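Local coordinates for SusD superfamily protein (PDB 3JQ0) that probably binds sugars at the cell surface as an outer-membrane lipoprotein of the SusD family, helping nutrient glycans into a Bacteroides cell, at residues Y115-R120 with R448-R453; Q155-I160 with L194-Q199; L455-V460 with A466-L471. All coordinates share one frame; numbering follows the deposited sequence. Where two conformers were deposited one is given.

Contact 1: residues Y115-R120 with R448-R453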
loop_
_atom_site.group_PDB
_atom_site.type_symbol
_atom_site.label_atom_id
_atom_site.label_comp_id
_atom_site.label_asym_id
_atom_site.label_seq_id
_atom_site.Cartn_x
_atom_site.Cartn_y
_atom_site.Cartn_z
ATOM N N TYR A 115 -13.404 -5.581 -3.915
ATOM C CA TYR A 115 -13.447 -6.996 -4.156
ATOM C C TYR A 115 -12.074 -7.599 -4.412
ATOM O O TYR A 115 -11.846 -8.783 -4.083
ATOM C CB TYR A 115 -14.431 -7.391 -5.263
ATOM C CG TYR A 115 -15.866 -7.509 -4.739
ATOM C CD1 TYR A 115 -16.235 -8.548 -3.929
ATOM C CD2 TYR A 115 -16.819 -6.542 -5.029
ATOM C CE1 TYR A 115 -17.522 -8.646 -3.412
ATOM C CE2 TYR A 115 -18.115 -6.646 -4.578
ATOM C CZ TYR A 115 -18.471 -7.692 -3.767
ATOM O OH TYR A 115 -19.746 -7.828 -3.218
ATOM N N PHE A 116 -11.131 -6.825 -4.974
ATOM C CA PHE A 116 -9.774 -7.336 -5.225
ATOM C C PHE A 116 -8.970 -7.463 -3.917
ATOM O O PHE A 116 -8.202 -8.415 -3.764
ATOM C CB PHE A 116 -9.092 -6.478 -6.278
ATOM C CG PHE A 116 -7.743 -6.987 -6.723
ATOM C CD1 PHE A 116 -7.562 -8.290 -7.163
ATOM C CD2 PHE A 116 -6.646 -6.138 -6.723
ATOM C CE1 PHE A 116 -6.343 -8.741 -7.583
ATOM C CE2 PHE A 116 -5.410 -6.602 -7.144
ATOM C CZ PHE A 116 -5.258 -7.906 -7.595
ATOM N N HIS A 117 -9.164 -6.564 -2.945
ATOM C CA HIS A 117 -8.644 -6.809 -1.591
ATOM C C HIS A 117 -9.245 -8.071 -1.003
ATOM O O HIS A 117 -8.574 -8.899 -0.395
ATOM C CB HIS A 117 -8.909 -5.636 -0.667
ATOM C CG HIS A 117 -7.950 -4.501 -0.801
ATOM N ND1 HIS A 117 -6.630 -4.564 -0.432
ATOM C CD2 HIS A 117 -8.186 -3.222 -1.187
ATOM C CE1 HIS A 117 -6.082 -3.384 -0.633
ATOM N NE2 HIS A 117 -6.998 -2.548 -1.109
ATOM N N LEU A 118 -10.564 -8.221 -1.147
ATOM C CA LEU A 118 -11.247 -9.407 -0.591
ATOM C C LEU A 118 -10.740 -10.711 -1.214
ATOM O O LEU A 118 -10.494 -11.682 -0.521
ATOM C CB LEU A 118 -12.786 -9.294 -0.743
ATOM C CG LEU A 118 -13.476 -8.178 0.064
ATOM C CD1 LEU A 118 -14.954 -8.076 -0.308
ATOM C CD2 LEU A 118 -13.318 -8.465 1.549
ATOM N N LEU A 119 -10.571 -10.711 -2.543
ATOM C CA LEU A 119 -10.083 -11.915 -3.247
ATOM C C LEU A 119 -8.706 -12.335 -2.729
ATOM O O LEU A 119 -8.475 -13.485 -2.422
ATOM C CB LEU A 119 -9.965 -11.613 -4.733
ATOM C CG LEU A 119 -9.375 -12.737 -5.558
ATOM C CD1 LEU A 119 -10.268 -13.974 -5.620
ATOM C CD2 LEU A 119 -9.017 -12.242 -6.952
ATOM N N ARG A 120 -7.781 -11.372 -2.638
ATOM C CA ARG A 120 -6.411 -11.671 -2.249
ATOM C C ARG A 120 -6.284 -12.051 -0.783
ATOM O O ARG A 120 -5.353 -12.735 -0.388
ATOM C CB ARG A 120 -5.493 -10.496 -2.597
ATOM C CG ARG A 120 -5.346 -10.249 -4.098
ATOM C CD ARG A 120 -4.427 -9.079 -4.369
ATOM N NE ARG A 120 -5.089 -7.826 -4.027
ATOM C CZ ARG A 120 -4.482 -6.650 -4.079
ATOM N NH1 ARG A 120 -3.211 -6.572 -4.419
ATOM N NH2 ARG A 120 -5.147 -5.555 -3.733
ATOM N N ARG A 448 4.159 -4.993 0.277
ATOM C CA ARG A 448 5.102 -6.101 0.293
ATOM C C ARG A 448 4.459 -7.466 0.364
ATOM O O ARG A 448 4.953 -8.403 -0.300
ATOM C CB ARG A 448 6.102 -5.888 1.448
ATOM C CG ARG A 448 7.105 -6.999 1.663
ATOM C CD ARG A 448 8.093 -7.195 0.541
ATOM N NE ARG A 448 9.169 -8.059 0.999
ATOM C CZ ARG A 448 10.216 -8.393 0.247
ATOM N NH1 ARG A 448 10.303 -8.032 -1.016
ATOM N NH2 ARG A 448 11.210 -9.087 0.789
ATOM N N TRP A 449 3.448 -7.648 1.218
ATOM C CA TRP A 449 2.769 -8.928 1.285
ATOM C C TRP A 449 2.050 -9.279 -0.008
ATOM O O TRP A 449 2.149 -10.399 -0.518
ATOM C CB TRP A 449 1.850 -8.963 2.503
ATOM C CG TRP A 449 0.924 -10.155 2.551
ATOM C CD1 TRP A 449 -0.402 -10.146 2.270
ATOM C CD2 TRP A 449 1.248 -11.512 2.930
ATOM N NE1 TRP A 449 -0.955 -11.390 2.453
ATOM C CE2 TRP A 449 0.024 -12.250 2.867
ATOM C CE3 TRP A 449 2.401 -12.152 3.338
ATOM C CZ2 TRP A 449 -0.023 -13.592 3.161
ATOM C CZ3 TRP A 449 2.358 -13.484 3.646
ATOM C CH2 TRP A 449 1.130 -14.190 3.560
ATOM N N TYR A 450 1.358 -8.318 -0.589
ATOM C CA TYR A 450 0.695 -8.560 -1.859
ATOM C C TYR A 450 1.721 -8.860 -2.954
ATOM O O TYR A 450 1.432 -9.667 -3.841
ATOM C CB TYR A 450 -0.201 -7.386 -2.214
ATOM C CG TYR A 450 -1.501 -7.275 -1.466
ATOM C CD1 TYR A 450 -2.222 -8.381 -1.076
ATOM C CD2 TYR A 450 -2.106 -6.042 -1.255
ATOM C CE1 TYR A 450 -3.482 -8.282 -0.520
ATOM C CE2 TYR A 450 -3.341 -5.941 -0.683
ATOM C CZ TYR A 450 -4.077 -7.048 -0.368
ATOM O OH TYR A 450 -5.362 -6.980 0.131
ATOM N N ASP A 451 2.899 -8.231 -2.926
ATOM C CA ASP A 451 3.940 -8.516 -3.934
ATOM C C ASP A 451 4.345 -9.972 -3.906
ATOM O O ASP A 451 4.446 -10.647 -4.938
ATOM C CB ASP A 451 5.203 -7.673 -3.648
ATOM C CG ASP A 451 5.092 -6.180 -3.868
ATOM O OD1 ASP A 451 4.154 -5.731 -4.539
ATOM O OD2 ASP A 451 6.038 -5.480 -3.378
ATOM N N ILE A 452 4.673 -10.490 -2.725
ATOM C CA ILE A 452 5.156 -11.850 -2.617
ATOM C C ILE A 452 4.041 -12.847 -2.875
ATOM O O ILE A 452 4.235 -13.890 -3.497
ATOM C CB ILE A 452 5.983 -12.081 -1.330
ATOM C CG1 ILE A 452 5.143 -12.003 -0.057
ATOM C CG2 ILE A 452 7.175 -11.125 -1.314
ATOM C CD1 ILE A 452 5.946 -12.170 1.233
ATOM N N ARG A 453 2.827 -12.533 -2.408
ATOM C CA ARG A 453 1.668 -13.363 -2.693
ATOM C C ARG A 453 1.416 -13.482 -4.198
ATOM O O ARG A 453 1.126 -14.585 -4.696
ATOM C CB ARG A 453 0.427 -12.783 -2.028
ATOM C CG ARG A 453 0.332 -13.117 -0.538
ATOM C CD ARG A 453 -0.307 -14.471 -0.308
ATOM N NE ARG A 453 -1.763 -14.408 -0.547
ATOM C CZ ARG A 453 -2.468 -15.159 -1.371
ATOM N NH1 ARG A 453 -1.885 -16.068 -2.151
ATOM N NH2 ARG A 453 -3.776 -14.978 -1.429
HETATM O O HOH W 1 -3.282 -13.102 1.558
HETATM O O HOH W 2 -1.273 -8.544 -5.519
#

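Contact 2: residues Q155-I160 with L194-Q199. With SO4 (sulfate ion), chain G.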
loop_
_atom_site.group_PDB
_atom_site.type_symbol
_atom_site.label_atom_id
_atom_site.label_comp_id
_atom_site.label_asym_id
_atom_site.label_seq_id
_atom_site.Cartn_x
_atom_site.Cartn_y
_atom_site.Cartn_z
ATOM N N GLN A 155 -16.142 -11.182 -11.624
ATOM C CA GLN A 155 -16.896 -9.987 -11.285
ATOM C C GLN A 155 -15.985 -8.752 -11.223
ATOM O O GLN A 155 -16.369 -7.673 -11.716
ATOM C CB GLN A 155 -17.637 -10.186 -9.961
ATOM C CG GLN A 155 -18.463 -8.954 -9.583
ATOM C CD GLN A 155 -19.587 -8.660 -10.548
ATOM O OE1 GLN A 155 -20.207 -9.587 -11.068
ATOM N NE2 GLN A 155 -19.842 -7.370 -10.815
ATOM N N ILE A 156 -14.801 -8.896 -10.650
ATOM C CA ILE A 156 -13.842 -7.817 -10.624
ATOM C C ILE A 156 -13.576 -7.341 -12.069
ATOM O O ILE A 156 -13.569 -6.128 -12.346
ATOM C CB ILE A 156 -12.538 -8.245 -9.893
ATOM C CG1 ILE A 156 -12.787 -8.396 -8.408
ATOM C CG2 ILE A 156 -11.366 -7.314 -10.192
ATOM C CD1 ILE A 156 -11.728 -9.207 -7.682
ATOM N N LYS A 157 -13.317 -8.291 -12.962
ATOM C CA LYS A 157 -13.037 -7.958 -14.356
ATOM C C LYS A 157 -14.233 -7.286 -15.043
ATOM O O LYS A 157 -14.069 -6.379 -15.852
ATOM C CB LYS A 157 -12.555 -9.168 -15.121
ATOM C CG LYS A 157 -11.167 -9.579 -14.718
ATOM C CD LYS A 157 -10.727 -10.869 -15.361
ATOM C CE LYS A 157 -9.281 -11.201 -15.013
ATOM N NZ LYS A 157 -8.945 -12.546 -15.589
ATOM N N LYS A 158 -15.450 -7.735 -14.723
ATOM C CA LYS A 158 -16.640 -7.128 -15.279
ATOM C C LYS A 158 -16.793 -5.680 -14.826
ATOM O O LYS A 158 -17.143 -4.802 -15.604
ATOM C CB LYS A 158 -17.849 -7.987 -14.883
ATOM C CG LYS A 158 -19.192 -7.569 -15.494
ATOM C CD LYS A 158 -20.320 -8.451 -14.992
ATOM C CE LYS A 158 -21.671 -7.972 -15.524
ATOM N NZ LYS A 158 -22.849 -8.581 -14.872
ATOM N N ASP A 159 -16.527 -5.448 -13.532
ATOM C CA ASP A 159 -16.607 -4.086 -13.005
ATOM C C ASP A 159 -15.494 -3.194 -13.554
ATOM O O ASP A 159 -15.723 -2.013 -13.780
ATOM C CB ASP A 159 -16.607 -4.149 -11.490
ATOM C CG ASP A 159 -17.943 -4.583 -10.926
ATOM O OD1 ASP A 159 -18.979 -4.394 -11.601
ATOM O OD2 ASP A 159 -17.954 -5.057 -9.745
ATOM N N ILE A 160 -14.283 -3.736 -13.730
ATOM C CA ILE A 160 -13.198 -2.980 -14.348
ATOM C C ILE A 160 -13.628 -2.558 -15.778
ATOM O O ILE A 160 -13.426 -1.413 -16.194
ATOM C CB ILE A 160 -11.886 -3.783 -14.367
ATOM C CG1 ILE A 160 -11.314 -3.873 -12.953
ATOM C CG2 ILE A 160 -10.900 -3.193 -15.372
ATOM C CD1 ILE A 160 -10.217 -4.895 -12.793
ATOM N N LEU A 194 -2.452 -9.135 -13.698
ATOM C CA LEU A 194 -1.267 -9.831 -13.203
ATOM C C LEU A 194 -1.643 -10.984 -12.281
ATOM O O LEU A 194 -1.094 -12.095 -12.390
ATOM C CB LEU A 194 -0.330 -8.869 -12.445
ATOM C CG LEU A 194 0.556 -7.939 -13.237
ATOM C CD1 LEU A 194 1.387 -7.070 -12.275
ATOM C CD2 LEU A 194 1.489 -8.718 -14.169
ATOM N N TRP A 195 -2.596 -10.743 -11.382
ATOM C CA TRP A 195 -2.995 -11.728 -10.417
ATOM C C TRP A 195 -3.650 -12.928 -11.118
ATOM O O TRP A 195 -3.302 -14.095 -10.891
ATOM C CB TRP A 195 -3.978 -11.151 -9.397
ATOM C CG TRP A 195 -4.317 -12.098 -8.301
ATOM C CD1 TRP A 195 -5.292 -13.048 -8.317
ATOM C CD2 TRP A 195 -3.645 -12.245 -7.050
ATOM N NE1 TRP A 195 -5.267 -13.770 -7.159
ATOM C CE2 TRP A 195 -4.274 -13.283 -6.359
ATOM C CE3 TRP A 195 -2.573 -11.574 -6.438
ATOM C CZ2 TRP A 195 -3.873 -13.694 -5.083
ATOM C CZ3 TRP A 195 -2.168 -11.990 -5.201
ATOM C CH2 TRP A 195 -2.840 -13.022 -4.523
ATOM N N SER A 196 -4.584 -12.667 -12.028
ATOM C CA SER A 196 -5.154 -13.837 -12.709
ATOM C C SER A 196 -4.123 -14.530 -13.583
ATOM O O SER A 196 -4.122 -15.759 -13.654
ATOM C CB SER A 196 -6.387 -13.512 -13.511
ATOM O OG SER A 196 -6.136 -12.611 -14.566
ATOM N N GLY A 197 -3.202 -13.778 -14.193
ATOM C CA GLY A 197 -2.177 -14.385 -15.030
ATOM C C GLY A 197 -1.263 -15.335 -14.239
ATOM O O GLY A 197 -0.929 -16.417 -14.716
ATOM N N ARG A 198 -0.839 -14.903 -13.044
ATOM C CA ARG A 198 0.165 -15.612 -12.270
ATOM C C ARG A 198 -0.419 -16.548 -11.232
ATOM O O ARG A 198 0.164 -17.620 -10.994
ATOM C CB ARG A 198 1.096 -14.577 -11.640
ATOM C CG ARG A 198 2.230 -15.120 -10.778
ATOM C CD ARG A 198 3.290 -15.847 -11.613
ATOM N NE ARG A 198 4.377 -16.222 -10.717
ATOM C CZ ARG A 198 5.637 -16.413 -11.063
ATOM N NH1 ARG A 198 6.017 -16.295 -12.326
ATOM N NH2 ARG A 198 6.504 -16.664 -10.126
ATOM N N GLN A 199 -1.521 -16.151 -10.620
ATOM C CA GLN A 199 -2.157 -16.937 -9.580
ATOM C C GLN A 199 -3.316 -17.800 -10.030
ATOM O O GLN A 199 -3.740 -18.661 -9.286
ATOM C CB GLN A 199 -2.624 -16.057 -8.399
ATOM C CG GLN A 199 -1.471 -15.538 -7.535
ATOM C CD GLN A 199 -0.742 -16.714 -6.919
ATOM O OE1 GLN A 199 -1.396 -17.563 -6.308
ATOM N NE2 GLN A 199 0.564 -16.836 -7.144
HETATM S S SO4 G . 1.962 -20.700 -6.457
HETATM O O1 SO4 G . 1.891 -20.540 -4.975
HETATM O O2 SO4 G . 1.691 -22.054 -6.891
HETATM O O3 SO4 G . 1.030 -19.769 -6.985
HETATM O O4 SO4 G . 3.248 -20.226 -6.960
#

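Contact 3: residues L455-V460 with A466-L471. With SO4 (sulfate ion), chain G.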
loop_
_atom_site.group_PDB
_atom_site.type_symbol
_atom_site.label_atom_id
_atom_site.label_comp_id
_atom_site.label_asym_id
_atom_site.label_seq_id
_atom_site.Cartn_x
_atom_site.Cartn_y
_atom_site.Cartn_z
ATOM N N LEU A 455 3.551 -13.403 -6.670
ATOM C CA LEU A 455 4.529 -14.273 -7.307
ATOM C C LEU A 455 4.487 -15.698 -6.869
ATOM O O LEU A 455 4.944 -16.584 -7.614
ATOM C CB LEU A 455 5.942 -13.671 -7.232
ATOM C CG LEU A 455 6.140 -12.417 -8.094
ATOM C CD1 LEU A 455 7.594 -11.880 -7.946
ATOM C CD2 LEU A 455 5.775 -12.616 -9.565
ATOM N N GLY A 456 3.930 -15.975 -5.687
ATOM C CA GLY A 456 3.579 -17.311 -5.300
ATOM C C GLY A 456 4.332 -17.843 -4.085
ATOM O O GLY A 456 5.186 -17.152 -3.514
ATOM N N TRP A 457 4.042 -19.096 -3.750
ATOM C CA TRP A 457 4.525 -19.690 -2.505
ATOM C C TRP A 457 6.050 -19.596 -2.376
ATOM O O TRP A 457 6.556 -19.314 -1.290
ATOM C CB TRP A 457 4.092 -21.148 -2.381
ATOM C CG TRP A 457 4.771 -21.889 -1.264
ATOM C CD1 TRP A 457 5.651 -22.938 -1.379
ATOM C CD2 TRP A 457 4.712 -21.596 0.144
ATOM N NE1 TRP A 457 6.100 -23.326 -0.143
ATOM C CE2 TRP A 457 5.523 -22.539 0.820
ATOM C CE3 TRP A 457 4.047 -20.628 0.916
ATOM C CZ2 TRP A 457 5.715 -22.526 2.185
ATOM C CZ3 TRP A 457 4.236 -20.626 2.270
ATOM C CH2 TRP A 457 5.066 -21.563 2.895
ATOM N N ASP A 458 6.810 -19.836 -3.443
ATOM C CA ASP A 458 8.260 -19.796 -3.291
ATOM C C ASP A 458 8.745 -18.472 -2.732
ATOM O O ASP A 458 9.645 -18.447 -1.897
ATOM C CB ASP A 458 8.939 -20.075 -4.603
ATOM C CG ASP A 458 8.676 -21.504 -5.123
ATOM O OD1 ASP A 458 8.354 -22.388 -4.336
ATOM O OD2 ASP A 458 8.900 -21.701 -6.328
ATOM N N TYR A 459 8.105 -17.379 -3.171
ATOM C CA TYR A 459 8.460 -16.055 -2.705
ATOM C C TYR A 459 7.850 -15.731 -1.338
ATOM O O TYR A 459 8.523 -15.161 -0.477
ATOM C CB TYR A 459 8.051 -15.009 -3.746
ATOM C CG TYR A 459 8.761 -15.201 -5.071
ATOM C CD1 TYR A 459 10.025 -14.709 -5.322
ATOM C CD2 TYR A 459 8.221 -16.020 -6.054
ATOM C CE1 TYR A 459 10.679 -14.974 -6.534
ATOM C CE2 TYR A 459 8.857 -16.311 -7.215
ATOM C CZ TYR A 459 10.089 -15.771 -7.477
ATOM O OH TYR A 459 10.750 -16.017 -8.669
ATOM N N VAL A 460 6.598 -16.094 -1.117
ATOM C CA VAL A 460 5.993 -16.001 0.207
ATOM C C VAL A 460 6.891 -16.671 1.243
ATOM O O VAL A 460 7.086 -16.127 2.337
ATOM C CB VAL A 460 4.577 -16.597 0.215
ATOM C CG1 VAL A 460 4.049 -16.701 1.646
ATOM C CG2 VAL A 460 3.628 -15.848 -0.680
ATOM N N ALA A 466 4.675 -17.178 6.748
ATOM C CA ALA A 466 3.369 -17.770 6.464
ATOM C C ALA A 466 3.473 -19.254 6.170
ATOM O O ALA A 466 4.477 -19.734 5.672
ATOM C CB ALA A 466 2.712 -17.028 5.308
ATOM N N GLU A 467 2.391 -19.947 6.431
ATOM C CA GLU A 467 2.236 -21.332 6.067
ATOM C C GLU A 467 1.412 -21.446 4.814
ATOM O O GLU A 467 0.468 -20.688 4.598
ATOM C CB GLU A 467 1.535 -22.093 7.183
ATOM C CG GLU A 467 2.348 -22.150 8.468
ATOM C CD GLU A 467 1.595 -22.836 9.596
ATOM O OE1 GLU A 467 0.587 -22.292 10.076
ATOM O OE2 GLU A 467 1.996 -23.960 9.962
ATOM N N GLN A 468 1.759 -22.394 3.949
ATOM C CA GLN A 468 1.171 -22.470 2.642
ATOM C C GLN A 468 -0.338 -22.751 2.665
ATOM O O GLN A 468 -1.086 -22.316 1.785
ATOM C CB GLN A 468 1.920 -23.512 1.784
ATOM C CG GLN A 468 1.500 -23.402 0.335
ATOM C CD GLN A 468 2.302 -24.236 -0.598
ATOM O OE1 GLN A 468 3.157 -25.041 -0.156
ATOM N NE2 GLN A 468 2.020 -24.102 -1.906
ATOM N N SER A 469 -0.799 -23.442 3.701
ATOM C CA SER A 469 -2.230 -23.694 3.885
ATOM C C SER A 469 -3.011 -22.520 4.497
ATOM O O SER A 469 -4.232 -22.599 4.578
ATOM C CB SER A 469 -2.447 -24.925 4.775
ATOM O OG SER A 469 -1.940 -24.689 6.080
ATOM N N ARG A 470 -2.308 -21.470 4.890
ATOM C CA ARG A 470 -2.880 -20.324 5.551
ATOM C C ARG A 470 -2.364 -19.018 4.917
ATOM O O ARG A 470 -1.995 -18.067 5.610
ATOM C CB ARG A 470 -2.588 -20.350 7.062
ATOM C CG ARG A 470 -3.389 -21.412 7.779
ATOM C CD ARG A 470 -3.094 -21.394 9.274
ATOM N NE ARG A 470 -4.017 -22.316 9.907
ATOM C CZ ARG A 470 -4.161 -22.453 11.215
ATOM N NH1 ARG A 470 -3.502 -21.671 12.047
ATOM N NH2 ARG A 470 -4.995 -23.380 11.660
ATOM N N LEU A 471 -2.427 -18.923 3.586
ATOM C CA LEU A 471 -2.074 -17.684 2.911
ATOM C C LEU A 471 -3.220 -16.670 2.933
ATOM O O LEU A 471 -2.958 -15.465 2.854
ATOM C CB LEU A 471 -1.681 -17.942 1.463
ATOM C CG LEU A 471 -0.464 -18.866 1.318
ATOM C CD1 LEU A 471 -0.060 -18.940 -0.164
ATOM C CD2 LEU A 471 0.721 -18.342 2.133
HETATM S S SO4 G . 1.962 -20.700 -6.457
HETATM O O1 SO4 G . 1.891 -20.540 -4.975
HETATM O O2 SO4 G . 1.691 -22.054 -6.891
HETATM O O3 SO4 G . 1.030 -19.769 -6.985
HETATM O O4 SO4 G . 3.248 -20.226 -6.960
#

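Contact 1: residues Y115-R120 with R448-R453
The guanidinium of Arg-120 lies flat on the phenol ring of Tyr-450, with planes 12° apart and Arg-120 CZ 3.6 Å from the ring centroid, a cation-pi stack with CZ nearly over the ring centre. Its NH1 comes over the CG-CD2 side of the ring, while NH2 leans toward CE2. A bend at chi3 (-73°) turns the planar group of Arg-120 over the tyrosine, and NE is held by a bond of 3.2 Å to Phe-116 O, which it meets from above the carbonyl plane; the backbone N of Arg-120 reaches the same oxygen from the opposite face. Beneath the other face of the guanidinium lies the Phe-116 ring, so the cation is sandwiched between two aromatic rings. Beyond the stack, the phenol OH of Tyr-450 is hydrogen-bonded to His-117 ND1 at 2.8 Å, nearly straight and in the plane of the imidazole. His-117 NE2 is bonded to Tyr-113 OH, and Ser-121 OG is a second partner of the Tyr-450 hydroxyl.

One turn on, Arg-453 NH2 grips Arg-120 O at 2.9 Å with the oxygen in its guanidinium plane. A water donates to that carbonyl oxygen and accepts from Arg-453 NE and Trp-449 NE1, so that this oxygen accepts from both the arginine and the water. The axes of the two segments come no closer than 12.4 Å and make an angle of 63°, a gap spanned by long polar and aromatic side chains. This is a buried interhelical junction of the SusD fold, joining helix 97-122 of its TPR-related helical part to helix 448-455 through an aromatic-arginine-aromatic sandwich.

Contact 2: residues Q155-I160 with L194-Q199
Lys-157 and Ser-196 mark the closest backbone approach of segments 155-160 and 194-199, on helices 149-167 and 182-199, yet their CA atoms are still 10.0 Å apart, and the two segments bury just 69 Å² between them. The gap is crossed by one lysine. With every torsion beyond CG near 180°, the Lys-157 chain runs out at full length and brings its ammonium end-on to the serine, where NZ donates to Ser-196 OG at 3.0 Å. The methylene CE follows behind NZ, 3.5 Å from the same OG. At chi1 63°, the hydroxyl of Ser-196 sits between its own backbone N and carbonyl carbon. The serine was modelled in two conformers, so this describes one of them.

The strongest polar partner of Ser-196 OG is Asp-206 OD2, at the start of helix 204-217; that carboxylate also forms a long, weak ion pair with Lys-157 NZ. Tyr-193 adds a cation-pi contact to the lysine.

Away from the bridge, each helix is tied to other parts of the fold. Gln-155 NE2 bonds to Asp-159 OD2 at 3.2 Å, one turn along the same helix, approaching from above the carboxylate plane, and Asp-159 OD1 forms a salt bridge with Arg-111. At the end of helix 182-199, Gln-199 CG lies over one face of the Trp-195 ring, and Gln-199 NE2 donates to sulfate O3 at 3.0 Å as well as to Leu-454 O.

The chemistry is therefore that of a slender polar link: the serine hydroxyl is shared between a lysine and an aspartate, and the nearby carboxylate would probably help to offset the ammonium charge at this partly buried contact.

Contact 3: residues L455-V460 with A466-L471
Trp-457 and Gln-468 stack face to face, the indole and side-chain amide planes lying 8° apart. The whole glutamine chain is laid along the ring: Gln-468 CB stands 3.5 Å from the centroid of the six-membered ring, almost on its normal, while the amide carbon CD comes to 3.5 Å from Trp-457 CG. Farther out, OE1 is over the same face near NE1, but the angle is too poor for a hydrogen bond. Turning CG of Gln-468 opposite its backbone N (chi1 -169°) and extending the rest spreads the chain over the indole. In the ring plane, the rim carbon CH2 of Trp-457 meets Ala-466 O at 3.4 Å. Beside the indole, Val-460 CG1 touches Leu-471 CD2 at 3.7 Å and Ala-466 CB at 3.9 Å, and Leu-471 CD2 also reaches the tryptophan rim. Replacing Trp-457 with an alanine would probably leave the Gln-468 side chain without the surface it lies on and open a gap beside Ala-466 and Leu-471.

Around this core, Gly-456, with phi 117°, ends one helix and N-caps the next, and its O accepts from Val-460 N. Ser-464 OG links Val-460 O to Ala-466 N. The indole also stacks with His-461, and Trp-449 of the preceding helix packs against both Val-460 and Ala-466. A separate and probably adventitious feature is a sulfate, likely from the crystallisation liquor, at the helix N terminus: Trp-457 N donates to its O1 at 2.9 Å and more weakly to O4. The arrangement is a local fold-back, in which the loop after helix 457-463 packs against that helix's first turn.

Starting from the N terminus, helix 97-122 supplies the first half of contact 1, which closes only at helix 448-455, spanning more than 300 residues and joining early and late parts of the SusD fold. Contact 2 falls wholly within that long loop, closing a short one between helices 149-167 and 182-199. Contact 3 follows in series, a short local closure beginning at the end of helix 448-455, between the start of helix 457-463 and the loop after it. Physically the three adjoin: Arg-120 packs on Trp-195, Ile-156 meets Phe-116, Ile-452 O touches Val-460 CG2, and Arg-198 NH2 probably bonds to Leu-455 O. The sulfate bridges contacts 2 and 3, whose centres lie about 20 Å apart.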